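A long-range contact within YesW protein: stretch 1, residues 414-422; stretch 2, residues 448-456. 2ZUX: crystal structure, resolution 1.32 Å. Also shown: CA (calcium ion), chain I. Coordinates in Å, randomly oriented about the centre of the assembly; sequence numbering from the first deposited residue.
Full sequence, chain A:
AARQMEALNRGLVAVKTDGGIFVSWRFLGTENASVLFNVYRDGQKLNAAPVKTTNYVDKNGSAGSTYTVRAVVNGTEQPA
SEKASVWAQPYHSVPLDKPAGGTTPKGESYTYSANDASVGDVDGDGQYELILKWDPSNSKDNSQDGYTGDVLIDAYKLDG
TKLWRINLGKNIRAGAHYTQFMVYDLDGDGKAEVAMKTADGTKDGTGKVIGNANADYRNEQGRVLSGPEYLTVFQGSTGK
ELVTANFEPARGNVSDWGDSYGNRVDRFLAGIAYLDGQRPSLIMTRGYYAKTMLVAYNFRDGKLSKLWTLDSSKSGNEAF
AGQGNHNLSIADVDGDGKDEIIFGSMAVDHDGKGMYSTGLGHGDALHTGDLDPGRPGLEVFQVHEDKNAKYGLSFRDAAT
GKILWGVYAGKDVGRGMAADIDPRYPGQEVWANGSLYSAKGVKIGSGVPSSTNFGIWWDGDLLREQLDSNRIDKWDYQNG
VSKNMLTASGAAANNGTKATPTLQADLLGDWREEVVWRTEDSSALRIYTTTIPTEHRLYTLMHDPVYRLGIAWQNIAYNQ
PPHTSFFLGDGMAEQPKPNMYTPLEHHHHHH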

# COMPACT_ATOMS: atom_id res chain seq x y z
N GLY A 414 12.40 2.40 -16.25
CA GLY A 414 11.04 2.05 -15.84
C GLY A 414 10.89 1.51 -14.43
O GLY A 414 9.77 1.43 -13.93
N ARG A 415 11.99 1.11 -13.80
CA ARG A 415 11.96 0.51 -12.48
C ARG A 415 13.08 1.06 -11.63
O ARG A 415 14.17 1.34 -12.12
CB ARG A 415 12.11 -1.01 -12.57
CG ARG A 415 11.05 -1.74 -13.38
CD ARG A 415 9.69 -1.67 -12.71
NE ARG A 415 8.78 -2.62 -13.34
CZ ARG A 415 8.60 -3.87 -12.93
NH1 ARG A 415 9.23 -4.34 -11.86
NH2 ARG A 415 7.77 -4.66 -13.60
N GLY A 416 12.82 1.19 -10.33
CA GLY A 416 13.86 1.52 -9.36
C GLY A 416 13.45 1.01 -8.00
O GLY A 416 12.25 0.99 -7.70
N MET A 417 14.43 0.60 -7.20
CA MET A 417 14.17 0.07 -5.87
C MET A 417 15.03 0.75 -4.82
O MET A 417 16.10 1.26 -5.12
CB MET A 417 14.42 -1.44 -5.84
CG MET A 417 13.16 -2.27 -5.83
SD MET A 417 12.22 -2.14 -4.29
CE MET A 417 13.35 -2.92 -3.14
N ALA A 418 14.54 0.73 -3.58
CA ALA A 418 15.29 1.20 -2.44
C ALA A 418 15.10 0.21 -1.31
O ALA A 418 13.96 -0.12 -0.96
CB ALA A 418 14.79 2.58 -2.02
N ALA A 419 16.21 -0.27 -0.76
CA ALA A 419 16.20 -1.24 0.35
C ALA A 419 17.60 -1.40 0.91
O ALA A 419 18.58 -1.36 0.16
CB ALA A 419 15.67 -2.59 -0.10
N ASP A 420 17.69 -1.58 2.22
CA ASP A 420 18.98 -1.92 2.83
C ASP A 420 19.26 -3.38 2.55
O ASP A 420 18.71 -4.27 3.21
CB ASP A 420 18.96 -1.67 4.34
CG ASP A 420 20.34 -1.84 4.96
OD1 ASP A 420 21.31 -2.05 4.20
OD2 ASP A 420 20.46 -1.75 6.20
N ILE A 421 20.11 -3.62 1.55
CA ILE A 421 20.48 -4.98 1.15
C ILE A 421 21.96 -5.29 1.38
O ILE A 421 22.37 -6.45 1.28
CB ILE A 421 20.10 -5.27 -0.33
CG1 ILE A 421 20.96 -4.45 -1.31
CG2 ILE A 421 18.61 -5.00 -0.54
CD1 ILE A 421 20.71 -4.80 -2.76
N ASP A 422 22.74 -4.26 1.70
CA ASP A 422 24.18 -4.41 1.84
C ASP A 422 24.61 -3.69 3.11
O ASP A 422 24.53 -2.47 3.18
CB ASP A 422 24.87 -3.81 0.61
CG ASP A 422 26.36 -4.10 0.56
OD1 ASP A 422 26.99 -4.30 1.63
OD2 ASP A 422 26.90 -4.11 -0.57
N VAL A 448 23.04 -6.04 -10.18
CA VAL A 448 21.88 -5.60 -9.41
C VAL A 448 21.11 -6.84 -8.99
O VAL A 448 21.24 -7.91 -9.59
CB VAL A 448 20.89 -4.68 -10.20
CG1 VAL A 448 21.42 -3.29 -10.30
CG2 VAL A 448 20.55 -5.27 -11.58
N PRO A 449 20.28 -6.70 -7.94
CA PRO A 449 19.33 -7.76 -7.61
C PRO A 449 18.49 -8.18 -8.82
O PRO A 449 18.26 -7.38 -9.73
CB PRO A 449 18.47 -7.13 -6.52
CG PRO A 449 19.42 -6.16 -5.85
CD PRO A 449 20.19 -5.57 -6.99
N SER A 450 18.03 -9.43 -8.81
CA SER A 450 17.31 -10.00 -9.95
C SER A 450 15.89 -9.46 -10.13
O SER A 450 15.22 -9.82 -11.10
CB SER A 450 17.26 -11.51 -9.80
OG SER A 450 16.54 -11.85 -8.64
N SER A 451 15.43 -8.63 -9.20
CA SER A 451 14.15 -7.95 -9.34
C SER A 451 14.31 -6.49 -8.97
O SER A 451 15.22 -6.13 -8.22
CB SER A 451 13.07 -8.58 -8.45
OG SER A 451 13.37 -8.47 -7.07
N THR A 452 13.42 -5.66 -9.51
CA THR A 452 13.35 -4.25 -9.19
C THR A 452 11.88 -3.89 -9.05
O THR A 452 11.30 -3.16 -9.87
CB THR A 452 14.06 -3.39 -10.26
OG1 THR A 452 15.34 -3.97 -10.53
CG2 THR A 452 14.28 -1.96 -9.78
N ASN A 453 11.27 -4.43 -7.99
CA ASN A 453 9.83 -4.36 -7.81
C ASN A 453 9.50 -3.97 -6.37
O ASN A 453 9.36 -2.79 -6.08
CB ASN A 453 9.16 -5.68 -8.24
CG ASN A 453 7.66 -5.58 -8.28
OD1 ASN A 453 7.10 -4.49 -8.12
ND2 ASN A 453 6.99 -6.70 -8.52
N PHE A 454 9.40 -4.95 -5.47
CA PHE A 454 9.13 -4.69 -4.06
C PHE A 454 10.33 -5.06 -3.21
O PHE A 454 11.14 -5.93 -3.57
CB PHE A 454 7.93 -5.53 -3.57
CG PHE A 454 6.56 -4.90 -3.79
CD1 PHE A 454 6.24 -4.16 -4.93
CD2 PHE A 454 5.56 -5.13 -2.85
CE1 PHE A 454 4.95 -3.63 -5.11
CE2 PHE A 454 4.29 -4.60 -3.01
CZ PHE A 454 3.98 -3.85 -4.14
N GLY A 455 10.44 -4.40 -2.06
CA GLY A 455 11.28 -4.86 -0.96
C GLY A 455 10.34 -5.33 0.14
O GLY A 455 9.26 -4.76 0.32
N ILE A 456 10.75 -6.39 0.83
CA ILE A 456 9.96 -6.99 1.90
C ILE A 456 10.84 -7.43 3.07
O ILE A 456 11.91 -8.02 2.86
CB ILE A 456 9.13 -8.19 1.38
CG1 ILE A 456 8.20 -8.71 2.47
CG2 ILE A 456 10.05 -9.30 0.83
CD1 ILE A 456 7.25 -9.78 2.02
CA CA I . 23.04 -0.67 3.53
O HOH W 1 10.35 -0.49 -9.56
O HOH W 2 23.06 -0.75 5.92

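The contact is small and mostly made by side chains. Only one direct hydrogen bond crosses it, from Arg415 NH1 to Thr452 O. The two stretches run closest near Met417 and Thr452, whose CA atoms are 5.5 Å apart. By Ile421 and Pro449 the backbones have separated to 9.3 Å between CA atoms, and side chains fill the gap.

Arg415 points its CA-to-CB bond toward the second stretch. Chi1 and chi2 are both m and chi3 is t. This shape carries the guanidinium past Thr452 to its carbonyl. Arg415 NH1 donates to Thr452 O at 3.1 Å, with an N-H...O angle of 159°. The oxygen lies at the edge of the guanidinium, near its plane, as suits an N-H donor. Arg415 NH1 also passes 3.9 Å from Asn453 CB. The other terminal nitrogen, NH2, is hydrogen-bonded elsewhere in the structure, so both ends of the group are held. Nearer the backbone, Arg415 CB packs 3.7 Å from Thr452 CG2.

Thr452 is the hub of the contact. Its CA-to-CB bond points sideways, and chi1 is m at -47°. In this rotamer the methyl faces the first stretch. Thr452 CG2 sits 3.5 Å from Gly416 N and 3.6 Å from Met417 N, so it rests against the backbone there. Thr452 CG2 is also 4.0 Å from Met417 CB. The hydroxyl is on another side of the residue, with Thr452 OG1 3.2 Å from Ser451 O.

A polar link lies beside this methyl packing. Water 1 donates to Gly416 O at 3.0 Å and to Thr452 O at 2.9 Å. More acceptors are in reach than it has protons, so these two bonds need not be made at once. Thr452 O is thus approached by both Arg415 NH1 and the water.

Met417 also points toward the second stretch. Its chi1 of -105° lies between wells, while chi2 and chi3 are both m. The chain folds along the backbone from Asn453 to Gly455. Met417 SD comes 3.4 Å from Asn453 O and 3.6 Å from Phe454 C. Met417 CE ends 3.4 Å from Gly455 N. Gly455 leaves room for this methyl: an ideal CB there would point toward the first stretch and lie 3.0 Å from Met417 CE, which is tight. The same ideal CB on Gly455 would be 3.7 Å from Ala419 CB. Phe454 and Ile456, on either side of this glycine in sequence, direct their CA-to-CB bonds away.

Ile421 and Pro449 make a separate apolar contact. Ile421 has chi1 p and chi2 t, an extended end that brings Ile421 CD1 to 3.6 Å from Pro449 CG. The proline ring is C-gamma exo.

Asp420 and Asp422 take no part in the contact. Both have chi1 t. Asp420 OD1 binds the calcium ion at 2.3 Å, and Asp422 O, a backbone atom, binds the calcium ion at 2.4 Å. Ile421, between them in sequence, points its side chain to Pro449 instead.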